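Local coordinates for protein glutaredoxin (Methanosarcina acetivorans, PDB 5CAX) that probably transfers electrons as a glutaredoxin-like oxidoreductase, reducing protein disulfides in a coenzyme M-dependent manner, at residues K65-F70 with V74-T79; G11-G16 with K35-L40; K85-V88 with Q94-E97; C30-K35 with V88-K93; L39-D42 with D46-Y49. All blocks are in the same frame, centred on the assembly; numbering follows the deposited sequence.

In the fold
From the N terminus, the loop at 11-16 meets helix 31-43 in contact 2, closing a loop that holds strand 22-26. Contact 5 begins on the same part of that helix and ties it to strand 48-51, completing a beta-alpha-beta unit; the centres of contacts 2 and 5 lie about 2 Å apart. Contact 4 spans the longest loop, from 30-35 to 88-93, with contacts 5 and 1 lying wholly within its span, and it crosses contact 2. Contact 1 closes the turn between helix 57-70 and strand 78-81. Contact 3 folds helix 92-99 back on strand 85-88. Contacts 1 and 4 meet at one cadmium ion.

Contact 1 of 5, residues K65-F70 with V74-T79. With CD (cadmium ion), chain G.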
# COMPACT_ATOMS: atom_id res chain seq x y z
N LYS A 65 8.01 10.70 -0.50
CA LYS A 65 7.34 11.94 -0.88
C LYS A 65 5.91 11.71 -1.35
O LYS A 65 5.03 12.54 -1.15
CB LYS A 65 8.15 12.65 -1.97
CG LYS A 65 8.20 14.15 -1.84
CD LYS A 65 9.65 14.64 -1.86
CE LYS A 65 10.36 14.13 -3.10
NZ LYS A 65 11.68 14.79 -3.31
N GLN A 66 5.68 10.59 -2.02
CA GLN A 66 4.34 10.22 -2.42
C GLN A 66 3.48 9.89 -1.19
O GLN A 66 2.34 10.34 -1.08
CB GLN A 66 4.39 9.04 -3.40
CG GLN A 66 3.12 8.18 -3.58
CD GLN A 66 2.07 8.80 -4.48
OE1 GLN A 66 2.09 10.02 -4.75
NE2 GLN A 66 1.17 7.96 -4.99
N VAL A 67 4.03 9.09 -0.29
CA VAL A 67 3.31 8.71 0.92
C VAL A 67 2.86 9.95 1.72
O VAL A 67 1.74 9.99 2.20
CB VAL A 67 4.17 7.77 1.82
CG1 VAL A 67 3.62 7.70 3.22
CG2 VAL A 67 4.22 6.37 1.21
N SER A 68 3.73 10.95 1.82
CA SER A 68 3.41 12.13 2.62
C SER A 68 2.29 12.99 2.02
O SER A 68 1.65 13.75 2.75
CB SER A 68 4.67 12.98 2.84
OG SER A 68 5.27 13.38 1.64
N ARG A 69 2.06 12.89 0.71
CA ARG A 69 0.96 13.62 0.07
C ARG A 69 -0.39 13.14 0.61
O ARG A 69 -1.35 13.90 0.66
CB ARG A 69 0.99 13.46 -1.47
CG ARG A 69 2.13 14.19 -2.16
CD ARG A 69 2.19 13.92 -3.67
NE ARG A 69 1.19 14.66 -4.43
CZ ARG A 69 0.29 14.11 -5.25
NH1 ARG A 69 0.21 12.78 -5.39
NH2 ARG A 69 -0.55 14.90 -5.93
N PHE A 70 -0.46 11.88 1.03
CA PHE A 70 -1.69 11.27 1.54
C PHE A 70 -1.62 11.06 3.05
O PHE A 70 -2.64 10.94 3.74
CB PHE A 70 -1.93 9.95 0.80
CG PHE A 70 -2.15 10.12 -0.67
CD1 PHE A 70 -3.43 10.12 -1.19
CD2 PHE A 70 -1.08 10.34 -1.53
CE1 PHE A 70 -3.65 10.31 -2.53
CE2 PHE A 70 -1.29 10.54 -2.87
CZ PHE A 70 -2.58 10.52 -3.37
N VAL A 74 3.69 10.27 7.43
CA VAL A 74 4.56 9.37 6.68
C VAL A 74 4.77 8.11 7.51
O VAL A 74 5.90 7.74 7.83
CB VAL A 74 5.91 10.01 6.28
CG1 VAL A 74 6.54 9.22 5.14
CG2 VAL A 74 5.70 11.46 5.84
N SER A 75 3.68 7.51 7.96
CA SER A 75 3.82 6.26 8.69
C SER A 75 3.45 5.13 7.75
O SER A 75 2.79 5.35 6.73
CB SER A 75 2.94 6.23 9.95
OG SER A 75 1.57 6.19 9.60
N PHE A 76 3.86 3.92 8.07
CA PHE A 76 3.55 2.79 7.20
C PHE A 76 2.85 1.75 8.07
O PHE A 76 3.24 1.59 9.23
CB PHE A 76 4.82 2.23 6.55
CG PHE A 76 5.60 3.26 5.77
CD1 PHE A 76 5.28 3.54 4.45
CD2 PHE A 76 6.63 3.97 6.37
CE1 PHE A 76 5.98 4.50 3.73
CE2 PHE A 76 7.34 4.94 5.66
CZ PHE A 76 7.01 5.20 4.34
N PRO A 77 1.84 1.05 7.52
CA PRO A 77 1.44 1.13 6.10
C PRO A 77 0.53 2.31 5.67
O PRO A 77 -0.36 2.80 6.38
CB PRO A 77 0.70 -0.19 5.89
CG PRO A 77 0.09 -0.49 7.26
CD PRO A 77 1.07 0.02 8.26
N THR A 78 0.77 2.75 4.45
CA THR A 78 -0.13 3.68 3.80
C THR A 78 -0.64 3.07 2.49
O THR A 78 0.14 2.83 1.57
CB THR A 78 0.56 5.05 3.58
OG1 THR A 78 1.01 5.55 4.86
CG2 THR A 78 -0.40 6.08 2.97
N THR A 79 -1.93 2.73 2.45
CA THR A 79 -2.57 2.25 1.22
C THR A 79 -3.34 3.35 0.46
O THR A 79 -4.28 3.94 0.98
CB THR A 79 -3.52 1.12 1.49
OG1 THR A 79 -2.85 0.11 2.25
CG2 THR A 79 -4.01 0.55 0.13
CD CD G . 4.58 -0.62 9.62
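Val-67 of helix 57-70 points into segment 74-79, and both its methyls are used. CG1, held anti to the backbone N (chi1 164°), lies 3.8 Å from Val-74 CG1 and also 3.8 Å from Thr-78 OG1, while CG2 comes obliquely onto the Phe-76 ring, 3.6 Å from CE1. Ser-68 follows, its CB 3.5 Å from Val-74 CG2; its hydroxyl turns back into the helix and bonds Lys-65 O at 2.9 Å, the donor standing well above the carbonyl plane. Within 74-79, Thr-78 OG1 donates to Ser-75 O at 2.6 Å, almost in line with the C=O bond (168°), drawing together the two ends of a bend that contains the cis peptide before Pro-77. Asn-71 ND2 also bonds this hydroxyl. A valine in place of Thr-78 would probably leave Ser-75 O without this donor and Asn-71 ND2 without the hydroxyl, and the bend freer to shift. Phe-76 O binds a cadmium ion at 2.6 Å, together with Cys-30 SG. The cis-proline turn is a hallmark of the thioredoxin fold. No hydrogen bond crosses between the two segments: apolar contact joins helix to turn, and the turn's own hydrogen bond probably helps hold the bend that carries Phe-76 O.

Contact 2 of 5, residues G11-G16 with K35-L40; sequences GKHVSG and KTKKLL
His-13 and Lys-37 carry this surface contact, and their meeting is polar. The lysine amino group approaches the imidazole obliquely, with Lys-37 NZ 3.0 Å from His-13 CE1 and 3.1 Å from His-13 ND1. Lys-37 CG sits between its backbone N and carbonyl carbon (chi1 86°), and a further bend at chi2 sends the chain out from the helix toward the ring. Lys-37 NZ makes a weak hydrogen bond with Tyr-49 OH, and the His-13 ring packs edge-to-face with the ring of Tyr-49, so three side chains gather here. The nearby ammonium would probably disfavour protonation of the imidazole. The contact lays the irregular N-terminal segment, which precedes strand 22-26, beside helix 31-43, the helix capped by Cys-30 and carrying Cys-33 in its first turn. Backbone interactions shape both sides: His-13 is the centre of an inverse gamma turn, and its side chain sets out toward the helix, whereas Leu-39 N bonds Lys-35 O at 2.9 Å in the regular helical pattern. The lysine methylenes stay farther off, CD and CE of Lys-37 each 4.2 Å from His-13 ND1.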
# COMPACT_ATOMS: atom_id res chain seq x y z
N GLY A 11 6.18 -4.43 -6.49
CA GLY A 11 6.11 -5.88 -6.50
C GLY A 11 4.74 -6.49 -6.49
O GLY A 11 4.41 -7.29 -5.61
N LYS A 12 3.99 -6.15 -7.52
CA LYS A 12 2.61 -6.59 -7.75
C LYS A 12 2.20 -8.03 -7.37
O LYS A 12 1.96 -8.87 -8.25
CB LYS A 12 2.31 -6.40 -9.23
CG LYS A 12 0.87 -6.43 -9.51
CD LYS A 12 0.58 -6.90 -10.88
CE LYS A 12 -0.79 -6.48 -11.17
NZ LYS A 12 -1.04 -5.21 -10.40
N HIS A 13 2.06 -8.31 -6.07
CA HIS A 13 1.54 -9.62 -5.62
C HIS A 13 0.10 -9.81 -6.07
O HIS A 13 -0.81 -9.88 -5.24
CB HIS A 13 1.59 -9.77 -4.10
CG HIS A 13 2.55 -10.82 -3.62
ND1 HIS A 13 2.32 -11.56 -2.48
CD2 HIS A 13 3.73 -11.26 -4.12
CE1 HIS A 13 3.31 -12.41 -2.30
NE2 HIS A 13 4.18 -12.26 -3.28
N VAL A 14 -0.11 -9.88 -7.38
CA VAL A 14 -1.47 -9.78 -7.90
C VAL A 14 -1.75 -10.67 -9.12
O VAL A 14 -1.16 -10.44 -10.18
CB VAL A 14 -1.75 -8.32 -8.15
CG1 VAL A 14 -2.86 -8.13 -9.02
CG2 VAL A 14 -2.09 -7.75 -6.88
N SER A 15 -2.65 -11.67 -9.03
CA SER A 15 -3.95 -11.76 -8.30
C SER A 15 -4.88 -10.79 -9.05
O SER A 15 -4.46 -10.16 -10.01
CB SER A 15 -3.89 -11.47 -6.79
OG SER A 15 -5.07 -11.90 -6.10
N GLY A 16 -6.15 -10.70 -8.68
CA GLY A 16 -7.10 -10.12 -9.61
C GLY A 16 -8.34 -9.61 -8.95
O GLY A 16 -8.28 -9.19 -7.81
N LYS A 35 1.25 -7.70 7.30
CA LYS A 35 -0.12 -8.15 7.55
C LYS A 35 -1.12 -7.45 6.63
O LYS A 35 -2.12 -8.04 6.23
CB LYS A 35 -0.51 -7.89 9.02
CG LYS A 35 0.06 -8.82 10.09
CD LYS A 35 -0.22 -10.28 9.81
CE LYS A 35 0.41 -11.20 10.88
NZ LYS A 35 0.33 -12.65 10.54
N THR A 36 -0.83 -6.20 6.29
CA THR A 36 -1.69 -5.45 5.36
C THR A 36 -1.65 -6.05 3.95
O THR A 36 -2.70 -6.29 3.36
CB THR A 36 -1.33 -3.95 5.30
OG1 THR A 36 -1.34 -3.39 6.61
CG2 THR A 36 -2.31 -3.18 4.43
N LYS A 37 -0.45 -6.28 3.41
CA LYS A 37 -0.36 -6.86 2.06
C LYS A 37 -0.87 -8.30 2.02
O LYS A 37 -1.41 -8.73 0.99
CB LYS A 37 1.07 -6.75 1.49
CG LYS A 37 2.03 -7.84 1.84
CD LYS A 37 2.25 -8.81 0.69
CE LYS A 37 3.48 -9.63 1.03
NZ LYS A 37 3.69 -10.84 0.21
N LYS A 38 -0.66 -9.03 3.11
CA LYS A 38 -1.21 -10.38 3.25
C LYS A 38 -2.73 -10.34 3.26
O LYS A 38 -3.39 -11.23 2.76
CB LYS A 38 -0.71 -11.03 4.54
CG LYS A 38 -1.19 -12.46 4.78
CD LYS A 38 -0.89 -12.90 6.21
CE LYS A 38 -1.07 -14.41 6.42
NZ LYS A 38 -2.45 -14.94 6.13
N LEU A 39 -3.29 -9.29 3.86
CA LEU A 39 -4.73 -9.11 3.90
C LEU A 39 -5.27 -8.86 2.49
O LEU A 39 -6.24 -9.48 2.07
CB LEU A 39 -5.12 -7.96 4.82
CG LEU A 39 -6.56 -7.48 4.60
CD1 LEU A 39 -7.57 -8.55 4.98
CD2 LEU A 39 -6.84 -6.19 5.36
N LEU A 40 -4.61 -7.94 1.79
CA LEU A 40 -4.91 -7.65 0.41
C LEU A 40 -4.77 -8.92 -0.45
O LEU A 40 -5.55 -9.17 -1.36
CB LEU A 40 -3.99 -6.53 -0.08
CG LEU A 40 -4.14 -5.14 0.56
CD1 LEU A 40 -2.89 -4.28 0.27
CD2 LEU A 40 -5.37 -4.42 0.07

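Contact 3 of 5, residues K85-V88 with Q94-E97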
# COMPACT_ATOMS: atom_id res chain seq x y z
N LYS A 85 -7.72 8.26 -2.10
CA LYS A 85 -7.95 8.03 -0.68
C LYS A 85 -6.78 7.24 -0.12
O LYS A 85 -6.14 6.46 -0.82
CB LYS A 85 -9.28 7.30 -0.42
CG LYS A 85 -10.54 8.08 -0.81
CD LYS A 85 -11.76 7.16 -0.96
CE LYS A 85 -11.63 6.18 -2.14
NZ LYS A 85 -12.90 5.46 -2.51
N ALA A 86 -6.49 7.46 1.15
CA ALA A 86 -5.45 6.71 1.81
C ALA A 86 -6.00 6.10 3.11
O ALA A 86 -6.81 6.68 3.81
CB ALA A 86 -4.24 7.58 2.08
N ILE A 87 -5.58 4.87 3.36
CA ILE A 87 -5.85 4.15 4.57
C ILE A 87 -4.51 4.03 5.27
O ILE A 87 -3.57 3.43 4.73
CB ILE A 87 -6.46 2.76 4.30
CG1 ILE A 87 -7.80 2.90 3.56
CG2 ILE A 87 -6.62 1.97 5.60
CD1 ILE A 87 -8.38 1.59 3.02
N VAL A 88 -4.40 4.65 6.45
CA VAL A 88 -3.18 4.62 7.24
C VAL A 88 -3.33 3.52 8.32
O VAL A 88 -4.29 3.51 9.09
CB VAL A 88 -2.90 6.01 7.89
CG1 VAL A 88 -1.55 6.02 8.58
CG2 VAL A 88 -2.92 7.10 6.83
N GLN A 94 -11.83 -1.31 7.55
CA GLN A 94 -11.73 -0.11 6.74
C GLN A 94 -11.26 -0.44 5.33
O GLN A 94 -11.80 0.06 4.35
CB GLN A 94 -10.80 0.88 7.42
CG GLN A 94 -10.54 2.18 6.67
CD GLN A 94 -9.99 3.25 7.60
OE1 GLN A 94 -10.34 3.29 8.79
NE2 GLN A 94 -9.04 4.05 7.09
N ILE A 95 -10.26 -1.31 5.22
CA ILE A 95 -9.79 -1.73 3.90
C ILE A 95 -10.86 -2.58 3.19
O ILE A 95 -11.16 -2.37 2.02
CB ILE A 95 -8.47 -2.51 4.00
CG1 ILE A 95 -7.34 -1.58 4.47
CG2 ILE A 95 -8.15 -3.19 2.66
CD1 ILE A 95 -6.10 -2.30 4.92
N ARG A 96 -11.42 -3.55 3.92
CA ARG A 96 -12.46 -4.41 3.40
C ARG A 96 -13.64 -3.58 2.88
O ARG A 96 -14.15 -3.80 1.78
CB ARG A 96 -12.92 -5.40 4.47
CG ARG A 96 -11.93 -6.52 4.72
CD ARG A 96 -12.44 -7.49 5.76
NE ARG A 96 -13.65 -8.13 5.28
CZ ARG A 96 -13.69 -9.36 4.81
NH1 ARG A 96 -12.57 -10.10 4.79
NH2 ARG A 96 -14.84 -9.87 4.37
N GLU A 97 -14.08 -2.63 3.69
CA GLU A 97 -15.23 -1.82 3.34
C GLU A 97 -14.91 -1.00 2.10
O GLU A 97 -15.76 -0.86 1.22
CB GLU A 97 -15.61 -0.89 4.50
CG GLU A 97 -16.44 -1.56 5.61
CD GLU A 97 -16.72 -0.62 6.78
OE1 GLU A 97 -16.12 0.48 6.80
OE2 GLU A 97 -17.52 -0.98 7.68
O HOH W 1 -6.65 5.84 7.48
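Ile-87 and Ile-95 meet obliquely, the strand residue pointing its side chain at the helix. The two isoleucines come nearest at the end of the longer branch: Ile-87 CD1 lies 3.6 Å from Ile-95 CG1 and 3.7 Å from Ile-95 CA, resting against the helix backbone. Its other branch, CG2, is 3.8 Å from the same Ile-95 CG1, so that one methylene is touched by both arms of the strand isoleucine. Gln-94 approaches differently. It slides past Ile-87 in the opposite direction, with CG anti to the backbone N (chi1 178°) and the chain extended beyond it, which carries the amide back along the isoleucine to the strand. There Gln-94 NE2 stands 3.5 Å from Ile-87 CG2, a van der Waals contact between the amide nitrogen and the methyl. Gln-94 NE2 also gives a weak hydrogen bond to a water at 3.0 Å, and the same water accepts a firmer one from Val-88 N at 2.7 Å. The water bridges the helix side chain to the strand backbone; no direct hydrogen bond joins the segments. Strand 85-88 is the outermost strand on its side of the sheet, bonded through Ile-87 to Thr-79 of strand 78-81. Beyond the contact, Ile-95 packs against Thr-36, Leu-39 and Leu-40, so helix 92-99 packs on the edge strand and alongside helix 31-43 on the same face of the sheet.

Contact 4 of 5, residues C30-K35 with V88-K93; sequences CVWCKK and VGFKEK. With CD (cadmium ion), chain G.
In the first turns of helix 31-43, which carries the glutaredoxin CxxC motif, Trp-32 and Lys-35 meet Phe-90 of the loop leading into helix 92-99. Phe-90 CG is anti to the backbone N (chi1 177°), which brings one ring face against Lys-35. Lys-35 CB sits over the centre of that face, 3.7 Å from the centroid and 10° off the normal, in a CH-pi contact; from CG onward the lysine turns away. The ring atom Phe-90 CE1 is 3.2 Å from Lys-35 O. Trp-32 comes in from another direction, its side chain crossing that of Phe-90 at about a right angle, with Trp-32 CE3 3.7 Å from Phe-90 CD2. Nearer the backbone, Phe-90 CB lies 3.6 Å from Trp-32 O. An alanine at Phe-90 is likely to uncover Lys-35 CB and leave the indole of Trp-32 freer to turn. Phe-90 is also the centre of an inverse gamma turn, and the preceding Gly-89 has backbone angles that call for glycine. Cys-30, the N-cap residue of helix 31-43, binds cadmium through SG at 2.7 Å, with Phe-76 O as another ligand; Cys-33 SG lies 2.9 Å from the ion. A cysteine pair opening a helix, faced by a cis-proline turn, is the active-site layout of the thioredoxin fold.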
# COMPACT_ATOMS: atom_id res chain seq x y z
N CYS A 30 8.44 -4.78 8.99
CA CYS A 30 7.39 -4.51 9.95
C CYS A 30 6.19 -5.46 9.82
O CYS A 30 5.68 -5.68 8.71
CB CYS A 30 6.92 -3.07 9.82
SG CYS A 30 5.65 -2.71 10.99
N VAL A 31 5.72 -5.96 10.96
CA VAL A 31 4.67 -6.96 11.03
C VAL A 31 3.32 -6.52 10.44
O VAL A 31 2.71 -7.28 9.68
CB VAL A 31 4.42 -7.35 12.51
CG1 VAL A 31 3.27 -8.34 12.65
CG2 VAL A 31 5.68 -7.90 13.15
N TRP A 32 2.88 -5.31 10.76
CA TRP A 32 1.55 -4.83 10.36
C TRP A 32 1.51 -4.37 8.91
O TRP A 32 0.45 -4.41 8.26
CB TRP A 32 1.05 -3.74 11.31
CG TRP A 32 1.17 -4.18 12.75
CD1 TRP A 32 2.01 -3.66 13.70
CD2 TRP A 32 0.49 -5.28 13.39
NE1 TRP A 32 1.87 -4.34 14.88
CE2 TRP A 32 0.94 -5.34 14.72
CE3 TRP A 32 -0.48 -6.20 12.97
CZ2 TRP A 32 0.48 -6.29 15.63
CZ3 TRP A 32 -0.94 -7.14 13.87
CH2 TRP A 32 -0.46 -7.18 15.19
N CYS A 33 2.65 -3.91 8.41
CA CYS A 33 2.82 -3.66 6.98
C CYS A 33 2.64 -4.95 6.17
O CYS A 33 1.86 -5.00 5.23
CB CYS A 33 4.19 -3.06 6.71
SG CYS A 33 4.32 -1.28 6.85
N LYS A 34 3.30 -6.01 6.61
CA LYS A 34 3.23 -7.30 5.95
C LYS A 34 1.84 -7.90 6.12
O LYS A 34 1.32 -8.55 5.21
CB LYS A 34 4.31 -8.24 6.49
CG LYS A 34 5.67 -7.95 5.91
CD LYS A 34 6.74 -8.85 6.45
CE LYS A 34 7.18 -8.37 7.80
NZ LYS A 34 8.18 -9.27 8.39
N LYS A 35 1.25 -7.70 7.30
CA LYS A 35 -0.12 -8.15 7.55
C LYS A 35 -1.12 -7.45 6.63
O LYS A 35 -2.12 -8.04 6.23
CB LYS A 35 -0.51 -7.89 9.02
CG LYS A 35 0.06 -8.82 10.09
CD LYS A 35 -0.22 -10.28 9.81
CE LYS A 35 0.41 -11.20 10.88
NZ LYS A 35 0.33 -12.65 10.54
N VAL A 88 -4.40 4.65 6.45
CA VAL A 88 -3.18 4.62 7.24
C VAL A 88 -3.33 3.52 8.32
O VAL A 88 -4.29 3.51 9.09
CB VAL A 88 -2.90 6.01 7.89
CG1 VAL A 88 -1.55 6.02 8.58
CG2 VAL A 88 -2.92 7.10 6.83
N GLY A 89 -2.38 2.58 8.35
CA GLY A 89 -2.42 1.48 9.29
C GLY A 89 -2.99 0.16 8.74
O GLY A 89 -3.56 0.10 7.66
N PHE A 90 -2.80 -0.91 9.52
CA PHE A 90 -3.39 -2.20 9.20
C PHE A 90 -4.85 -2.21 9.68
O PHE A 90 -5.19 -2.81 10.70
CB PHE A 90 -2.57 -3.33 9.83
CG PHE A 90 -3.15 -4.70 9.61
CD1 PHE A 90 -3.51 -5.11 8.33
CD2 PHE A 90 -3.31 -5.58 10.67
CE1 PHE A 90 -4.04 -6.37 8.12
CE2 PHE A 90 -3.83 -6.85 10.47
CZ PHE A 90 -4.20 -7.24 9.19
N LYS A 91 -5.71 -1.52 8.93
CA LYS A 91 -7.11 -1.36 9.30
C LYS A 91 -8.02 -2.21 8.41
O LYS A 91 -8.50 -1.74 7.37
CB LYS A 91 -7.48 0.12 9.20
CG LYS A 91 -6.73 0.94 10.22
CD LYS A 91 -7.23 2.35 10.33
CE LYS A 91 -6.57 3.06 11.51
NZ LYS A 91 -5.11 3.27 11.40
N GLU A 92 -8.24 -3.45 8.84
CA GLU A 92 -8.93 -4.48 8.06
C GLU A 92 -10.37 -4.14 7.63
O GLU A 92 -10.67 -4.17 6.44
CB GLU A 92 -8.96 -5.79 8.85
CG GLU A 92 -9.37 -6.99 8.02
CD GLU A 92 -9.01 -8.32 8.68
OE1 GLU A 92 -8.22 -8.32 9.65
OE2 GLU A 92 -9.53 -9.36 8.23
N LYS A 93 -11.26 -3.83 8.58
CA LYS A 93 -12.64 -3.49 8.22
C LYS A 93 -12.64 -2.31 7.24
O LYS A 93 -13.33 -2.33 6.23
CB LYS A 93 -13.49 -3.17 9.46
CG LYS A 93 -14.82 -2.48 9.12
CD LYS A 93 -15.78 -2.34 10.31
CE LYS A 93 -15.51 -1.09 11.15
NZ LYS A 93 -16.60 -0.82 12.13
CD CD G . 4.58 -0.62 9.62

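Contact 5 of 5, residues L39-D42 with D46-Y49; sequences LLTD and DFEY. With CD (cadmium ion), chain F.
Leu-40 lies over one face of the Phe-47 ring, and this is the tight part of the contact. Its CB stands 3.6 Å from the ring centroid, 16° off the normal, in a CH-pi contact displaced toward the CZ side, where Leu-40 CB is 3.5 Å from Phe-47 CZ. Leu-40 CD1 extends the cover across the same face, 3.7 Å from Phe-47 CE1. Phe-47 brings its ring here with CG between the backbone N and the carbonyl carbon (chi1 76°). One helix position on, Thr-41 takes the rim instead: its OG1 approaches the ring edge in plane, 3.7 Å from Phe-47 CZ, while the hydroxyl makes a weak hydrogen bond to Lys-37 O. The ring is therefore met both from above and at its edge by consecutive helix residues. Behind these, Leu-40 also touches Met-24, Ile-95 and Leu-99, and Phe-47 touches Ile-22 and Val-14, so the pair belongs to the hydrophobic interior.

The looser side begins at Asp-46, partly exposed, which sets out away from the helix. Asp-46 OD1 binds a second cadmium ion at 2.6 Å; a water 2.6 Å from this ion donates a hydrogen bond to Asp-46 OD2. Glu-48 likewise points away from the helix, toward the N-terminal segment, where its OE1 accepts from Lys-10 N. Packing of helix 31-43 against the lead-in to strand 48-51, which runs parallel to strand 22-26, completes the beta-alpha-beta crossover that opens the thioredoxin-like fold of glutaredoxins.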
# COMPACT_ATOMS: atom_id res chain seq x y z
N LEU A 39 -3.29 -9.29 3.86
CA LEU A 39 -4.73 -9.11 3.90
C LEU A 39 -5.27 -8.86 2.49
O LEU A 39 -6.24 -9.48 2.07
CB LEU A 39 -5.12 -7.96 4.82
CG LEU A 39 -6.56 -7.48 4.60
CD1 LEU A 39 -7.57 -8.55 4.98
CD2 LEU A 39 -6.84 -6.19 5.36
N LEU A 40 -4.61 -7.94 1.79
CA LEU A 40 -4.91 -7.65 0.41
C LEU A 40 -4.77 -8.92 -0.45
O LEU A 40 -5.55 -9.17 -1.36
CB LEU A 40 -3.99 -6.53 -0.08
CG LEU A 40 -4.14 -5.14 0.56
CD1 LEU A 40 -2.89 -4.28 0.27
CD2 LEU A 40 -5.37 -4.42 0.07
N THR A 41 -3.76 -9.72 -0.16
CA THR A 41 -3.59 -11.00 -0.85
C THR A 41 -4.72 -11.98 -0.50
O THR A 41 -5.23 -12.69 -1.38
CB THR A 41 -2.21 -11.61 -0.53
OG1 THR A 41 -1.23 -10.91 -1.31
CG2 THR A 41 -2.16 -13.07 -0.92
N ASP A 42 -5.11 -12.01 0.77
CA ASP A 42 -6.21 -12.86 1.21
C ASP A 42 -7.53 -12.42 0.55
O ASP A 42 -8.35 -13.25 0.14
CB ASP A 42 -6.35 -12.82 2.73
CG ASP A 42 -5.26 -13.61 3.44
OD1 ASP A 42 -4.77 -14.62 2.88
OD2 ASP A 42 -4.88 -13.20 4.57
N ASP A 46 -6.78 -7.15 -6.93
CA ASP A 46 -5.74 -6.63 -7.80
C ASP A 46 -5.11 -5.40 -7.14
O ASP A 46 -5.82 -4.43 -6.85
CB ASP A 46 -6.34 -6.30 -9.16
CG ASP A 46 -5.33 -6.31 -10.28
OD1 ASP A 46 -5.07 -7.42 -10.77
OD2 ASP A 46 -4.83 -5.23 -10.68
N PHE A 47 -3.79 -5.44 -6.90
CA PHE A 47 -3.05 -4.34 -6.26
C PHE A 47 -1.51 -4.34 -6.45
O PHE A 47 -0.91 -5.24 -6.99
CB PHE A 47 -3.38 -4.31 -4.76
CG PHE A 47 -2.69 -5.39 -3.94
CD1 PHE A 47 -1.60 -5.08 -3.13
CD2 PHE A 47 -3.16 -6.69 -3.94
CE1 PHE A 47 -0.98 -6.05 -2.36
CE2 PHE A 47 -2.54 -7.67 -3.17
CZ PHE A 47 -1.45 -7.35 -2.38
N GLU A 48 -0.87 -3.29 -5.98
CA GLU A 48 0.58 -3.18 -6.08
C GLU A 48 1.10 -2.99 -4.69
O GLU A 48 0.41 -2.39 -3.86
CB GLU A 48 1.00 -1.98 -6.95
CG GLU A 48 1.23 -2.30 -8.43
CD GLU A 48 2.60 -2.87 -8.76
OE1 GLU A 48 3.38 -3.18 -7.84
OE2 GLU A 48 2.93 -2.96 -9.96
N TYR A 49 2.27 -3.52 -4.37
CA TYR A 49 2.90 -3.08 -3.14
C TYR A 49 4.37 -2.76 -3.32
O TYR A 49 5.05 -3.37 -4.14
CB TYR A 49 2.70 -4.06 -2.00
CG TYR A 49 3.38 -5.40 -2.09
CD1 TYR A 49 4.62 -5.62 -1.49
CD2 TYR A 49 2.75 -6.45 -2.71
CE1 TYR A 49 5.22 -6.88 -1.53
CE2 TYR A 49 3.34 -7.68 -2.75
CZ TYR A 49 4.56 -7.90 -2.17
OH TYR A 49 5.06 -9.18 -2.27
CD CD F . -3.27 -6.82 -12.53
O HOH W 2 -4.42 -4.88 -13.86